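PDB 4K70: UL37 from Suid herpesvirus 1, which is an inner tegument protein of the virion that probably acts in the control of viral trafficking, here present as its N-terminal half. Local coordinates for residues Phe118-Trp130 and Leu163-Val177. Residues are numbered along the deposited sequence; the frame is centred on the assembly and turned at random.
With NA (sodium ion), chain I.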
# COMPACT_ATOMS: atom_id res chain seq x y z
N PHE A 118 24.19 13.06 7.96
CA PHE A 118 23.33 12.42 8.96
C PHE A 118 23.37 13.11 10.33
O PHE A 118 23.02 12.51 11.36
CB PHE A 118 23.64 10.93 9.06
CG PHE A 118 23.21 10.16 7.84
CD1 PHE A 118 21.89 9.76 7.69
CD2 PHE A 118 24.13 9.86 6.85
CE1 PHE A 118 21.49 9.05 6.55
CE2 PHE A 118 23.74 9.15 5.72
CZ PHE A 118 22.42 8.75 5.57
N GLY A 119 23.76 14.38 10.31
CA GLY A 119 23.85 15.20 11.50
C GLY A 119 22.51 15.81 11.89
O GLY A 119 21.50 15.58 11.22
N PRO A 120 22.49 16.57 12.99
CA PRO A 120 21.28 17.14 13.56
C PRO A 120 20.65 18.20 12.68
O PRO A 120 19.43 18.22 12.56
CB PRO A 120 21.77 17.75 14.90
CG PRO A 120 23.26 17.90 14.74
CD PRO A 120 23.66 16.74 13.87
N ASP A 121 21.45 19.08 12.08
CA ASP A 121 20.93 20.10 11.18
C ASP A 121 20.23 19.46 9.98
O ASP A 121 19.14 19.87 9.59
CB ASP A 121 22.07 20.98 10.62
CG ASP A 121 22.84 21.73 11.71
OD1 ASP A 121 22.36 21.80 12.87
OD2 ASP A 121 23.92 22.28 11.38
N ALA A 122 20.87 18.46 9.40
CA ALA A 122 20.35 17.78 8.22
C ALA A 122 19.09 16.98 8.57
O ALA A 122 18.06 17.07 7.90
CB ALA A 122 21.41 16.86 7.65
N MET A 123 19.17 16.21 9.65
CA MET A 123 18.03 15.38 10.03
C MET A 123 16.83 16.23 10.44
O MET A 123 15.70 15.90 10.10
CB MET A 123 18.44 14.36 11.10
CG MET A 123 19.36 13.27 10.55
SD MET A 123 18.67 12.22 9.21
CE MET A 123 19.15 13.15 7.75
N PHE A 124 17.06 17.33 11.14
CA PHE A 124 15.97 18.22 11.51
C PHE A 124 15.26 18.76 10.28
O PHE A 124 14.03 18.74 10.20
CB PHE A 124 16.47 19.39 12.37
CG PHE A 124 15.37 20.33 12.80
CD1 PHE A 124 14.55 20.01 13.88
CD2 PHE A 124 15.14 21.52 12.12
CE1 PHE A 124 13.53 20.86 14.26
CE2 PHE A 124 14.11 22.36 12.50
CZ PHE A 124 13.30 22.03 13.57
N ARG A 125 16.03 19.25 9.32
CA ARG A 125 15.48 19.81 8.10
C ARG A 125 14.73 18.78 7.24
O ARG A 125 13.57 18.99 6.89
CB ARG A 125 16.59 20.52 7.28
CG ARG A 125 16.10 21.28 6.05
CD ARG A 125 17.25 21.94 5.26
NE ARG A 125 18.21 20.96 4.78
CZ ARG A 125 19.46 20.84 5.22
NH1 ARG A 125 19.92 21.66 6.15
NH2 ARG A 125 20.25 19.89 4.72
N LEU A 126 15.40 17.68 6.88
CA LEU A 126 14.78 16.69 5.99
C LEU A 126 13.60 15.96 6.63
O LEU A 126 12.59 15.74 5.98
CB LEU A 126 15.80 15.66 5.49
CG LEU A 126 16.85 16.17 4.49
CD1 LEU A 126 17.80 15.05 4.10
CD2 LEU A 126 16.19 16.78 3.26
N VAL A 127 13.72 15.58 7.90
CA VAL A 127 12.63 14.82 8.53
C VAL A 127 11.42 15.71 8.76
O VAL A 127 10.28 15.27 8.61
CB VAL A 127 13.08 14.07 9.80
CG1 VAL A 127 11.92 13.26 10.38
CG2 VAL A 127 14.25 13.13 9.46
N SER A 128 11.66 16.97 9.12
CA SER A 128 10.58 17.94 9.21
C SER A 128 9.85 18.04 7.88
O SER A 128 8.63 18.02 7.85
CB SER A 128 11.14 19.32 9.59
OG SER A 128 11.49 19.36 10.97
N GLU A 129 10.61 18.17 6.79
CA GLU A 129 10.04 18.24 5.45
C GLU A 129 9.29 16.98 5.10
O GLU A 129 8.19 17.04 4.56
CB GLU A 129 11.13 18.48 4.40
CG GLU A 129 11.83 19.81 4.55
CD GLU A 129 12.88 20.01 3.47
OE1 GLU A 129 12.81 19.32 2.43
OE2 GLU A 129 13.77 20.86 3.66
N TRP A 130 9.90 15.84 5.40
CA TRP A 130 9.26 14.56 5.14
C TRP A 130 7.93 14.43 5.90
O TRP A 130 6.91 14.03 5.32
CB TRP A 130 10.22 13.41 5.48
CG TRP A 130 9.76 12.06 4.99
CD1 TRP A 130 10.13 11.45 3.83
CD2 TRP A 130 8.87 11.16 5.66
NE1 TRP A 130 9.51 10.22 3.74
CE2 TRP A 130 8.73 10.03 4.84
CE3 TRP A 130 8.17 11.20 6.87
CZ2 TRP A 130 7.92 8.94 5.19
CZ3 TRP A 130 7.36 10.12 7.22
CH2 TRP A 130 7.25 9.01 6.38
N LEU A 163 7.14 11.32 -0.70
CA LEU A 163 7.79 10.67 0.43
C LEU A 163 9.02 9.86 0.04
O LEU A 163 9.83 9.53 0.91
CB LEU A 163 6.78 9.75 1.16
CG LEU A 163 5.52 10.44 1.68
CD1 LEU A 163 4.54 9.44 2.38
CD2 LEU A 163 5.90 11.55 2.63
N VAL A 164 9.14 9.51 -1.24
CA VAL A 164 10.27 8.70 -1.72
C VAL A 164 11.06 9.40 -2.85
O VAL A 164 11.77 8.76 -3.62
CB VAL A 164 9.85 7.28 -2.13
CG1 VAL A 164 9.13 6.54 -0.95
CG2 VAL A 164 8.95 7.30 -3.36
N GLN A 165 10.93 10.72 -2.94
CA GLN A 165 11.72 11.51 -3.89
C GLN A 165 13.19 11.51 -3.47
O GLN A 165 13.51 11.29 -2.31
CB GLN A 165 11.20 12.94 -3.99
CG GLN A 165 11.28 13.74 -2.67
CD GLN A 165 10.70 15.12 -2.83
OE1 GLN A 165 11.30 15.98 -3.47
NE2 GLN A 165 9.51 15.34 -2.28
N PRO A 166 14.10 11.78 -4.44
CA PRO A 166 15.54 11.67 -4.20
C PRO A 166 16.06 12.54 -3.05
O PRO A 166 16.99 12.13 -2.37
CB PRO A 166 16.15 12.14 -5.54
CG PRO A 166 15.09 11.77 -6.56
CD PRO A 166 13.78 12.06 -5.85
N ARG A 167 15.48 13.70 -2.82
CA ARG A 167 15.96 14.52 -1.70
C ARG A 167 15.77 13.81 -0.36
O ARG A 167 16.45 14.13 0.63
CB ARG A 167 15.28 15.89 -1.69
CG ARG A 167 13.87 15.87 -1.21
CD ARG A 167 13.19 17.24 -1.38
NE ARG A 167 14.08 18.36 -1.06
CZ ARG A 167 14.49 18.67 0.16
NH1 ARG A 167 14.12 17.94 1.19
NH2 ARG A 167 15.29 19.72 0.34
N PHE A 168 14.88 12.81 -0.34
CA PHE A 168 14.69 12.00 0.87
C PHE A 168 15.38 10.65 0.78
O PHE A 168 15.08 9.74 1.55
CB PHE A 168 13.20 11.80 1.15
CG PHE A 168 12.49 13.07 1.48
CD1 PHE A 168 13.10 14.04 2.28
CD2 PHE A 168 11.22 13.32 0.98
CE1 PHE A 168 12.45 15.22 2.58
CE2 PHE A 168 10.56 14.51 1.29
CZ PHE A 168 11.18 15.46 2.09
N ALA A 169 16.28 10.50 -0.19
CA ALA A 169 17.00 9.24 -0.36
C ALA A 169 17.74 8.77 0.89
O ALA A 169 17.76 7.57 1.18
CB ALA A 169 17.96 9.30 -1.56
N THR A 170 18.36 9.68 1.64
CA THR A 170 19.08 9.26 2.84
C THR A 170 18.13 8.79 3.96
O THR A 170 18.58 8.13 4.89
CB THR A 170 20.04 10.34 3.39
OG1 THR A 170 19.31 11.54 3.68
CG2 THR A 170 21.15 10.63 2.36
N LEU A 171 16.84 9.10 3.84
CA LEU A 171 15.85 8.62 4.83
C LEU A 171 15.13 7.34 4.44
O LEU A 171 14.43 6.76 5.28
CB LEU A 171 14.76 9.67 5.08
CG LEU A 171 15.20 11.09 5.39
CD1 LEU A 171 13.95 11.94 5.56
CD2 LEU A 171 16.10 11.12 6.62
N TYR A 172 15.28 6.92 3.20
CA TYR A 172 14.45 5.86 2.62
C TYR A 172 14.50 4.52 3.35
O TYR A 172 13.46 3.93 3.63
CB TYR A 172 14.81 5.66 1.14
CG TYR A 172 13.97 4.62 0.45
CD1 TYR A 172 12.67 4.89 0.08
CD2 TYR A 172 14.48 3.36 0.19
CE1 TYR A 172 11.89 3.94 -0.55
CE2 TYR A 172 13.71 2.39 -0.43
CZ TYR A 172 12.41 2.69 -0.80
OH TYR A 172 11.64 1.75 -1.44
N ASP A 173 15.70 4.02 3.64
CA ASP A 173 15.82 2.74 4.32
C ASP A 173 15.51 2.84 5.83
O ASP A 173 15.57 1.84 6.53
CB ASP A 173 17.23 2.17 4.13
CG ASP A 173 17.36 0.74 4.64
OD1 ASP A 173 16.59 -0.13 4.19
OD2 ASP A 173 18.24 0.48 5.50
N MET A 174 15.19 4.03 6.34
CA MET A 174 14.96 4.14 7.79
C MET A 174 13.60 3.54 8.14
O MET A 174 12.63 3.71 7.41
CB MET A 174 15.06 5.59 8.27
CG MET A 174 16.41 6.26 7.96
SD MET A 174 16.56 7.80 8.85
CE MET A 174 18.28 8.22 8.49
N ASP A 175 13.53 2.84 9.27
CA ASP A 175 12.32 2.11 9.63
C ASP A 175 11.07 2.98 9.68
O ASP A 175 10.01 2.58 9.19
CB ASP A 175 12.50 1.34 10.94
CG ASP A 175 13.54 0.23 10.82
OD1 ASP A 175 13.84 -0.18 9.68
OD2 ASP A 175 14.06 -0.23 11.86
N PHE A 176 11.16 4.16 10.29
CA PHE A 176 9.97 5.00 10.38
C PHE A 176 9.41 5.41 9.00
O PHE A 176 8.21 5.60 8.84
CB PHE A 176 10.19 6.21 11.30
CG PHE A 176 11.08 7.27 10.71
CD1 PHE A 176 12.46 7.21 10.88
CD2 PHE A 176 10.54 8.34 10.01
CE1 PHE A 176 13.28 8.19 10.35
CE2 PHE A 176 11.36 9.32 9.47
CZ PHE A 176 12.74 9.25 9.64
N VAL A 177 10.29 5.53 8.01
CA VAL A 177 9.82 5.85 6.67
C VAL A 177 9.05 4.69 6.04
O VAL A 177 7.99 4.88 5.46
CB VAL A 177 10.97 6.25 5.73
CG1 VAL A 177 10.48 6.24 4.29
CG2 VAL A 177 11.52 7.64 6.13
NA NA I . 20.67 20.91 14.95
O HOH W 1 21.42 21.66 17.31
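Phe-118, just ahead of helix 120-137, turns its ring edge to the loop that leads into helix 175-188. Helix 120-137 packs here on that loop and the first turn of helix 175-188, in an all-helical fold, with an aromatic cluster of Trp-130, Phe-168 and Phe-176 at one end. Phe-118 CE1 lies 3.5 Å from Thr-170 O, in the ring plane, and 3.8 Å from Met-174 CE. Helix 438-458 also packs on Phe-118 and Thr-170. At the start of the helix, Asp-121 binds a sodium ion together with Asn-99, away from this interface. Met-123 bends at chi2 and chi3, and its SD comes 3.8 Å from Leu-171 CD2. Leu-126 points at the loop, and its CD1 lies near Thr-170 OG1. Val-127 CG2 meets Leu-171 CD2. Glu-129 pairs with Arg-167 in a salt bridge, but the modelled separation is doubtfully short. Trp-130 carries its CG anti to the backbone N (chi1 -168°), which lays the indole between Leu-163 CD2 on one face and Val-177 CG2 on the other. Its edge meets the face of Phe-168 in a T-shaped pair, planes at 75°. Phe-176 in turn directs an edge at the indole face. Trp-130 NE1 donates a bent 2.9 Å hydrogen bond (141°) to a lone pair of Leu-163 O.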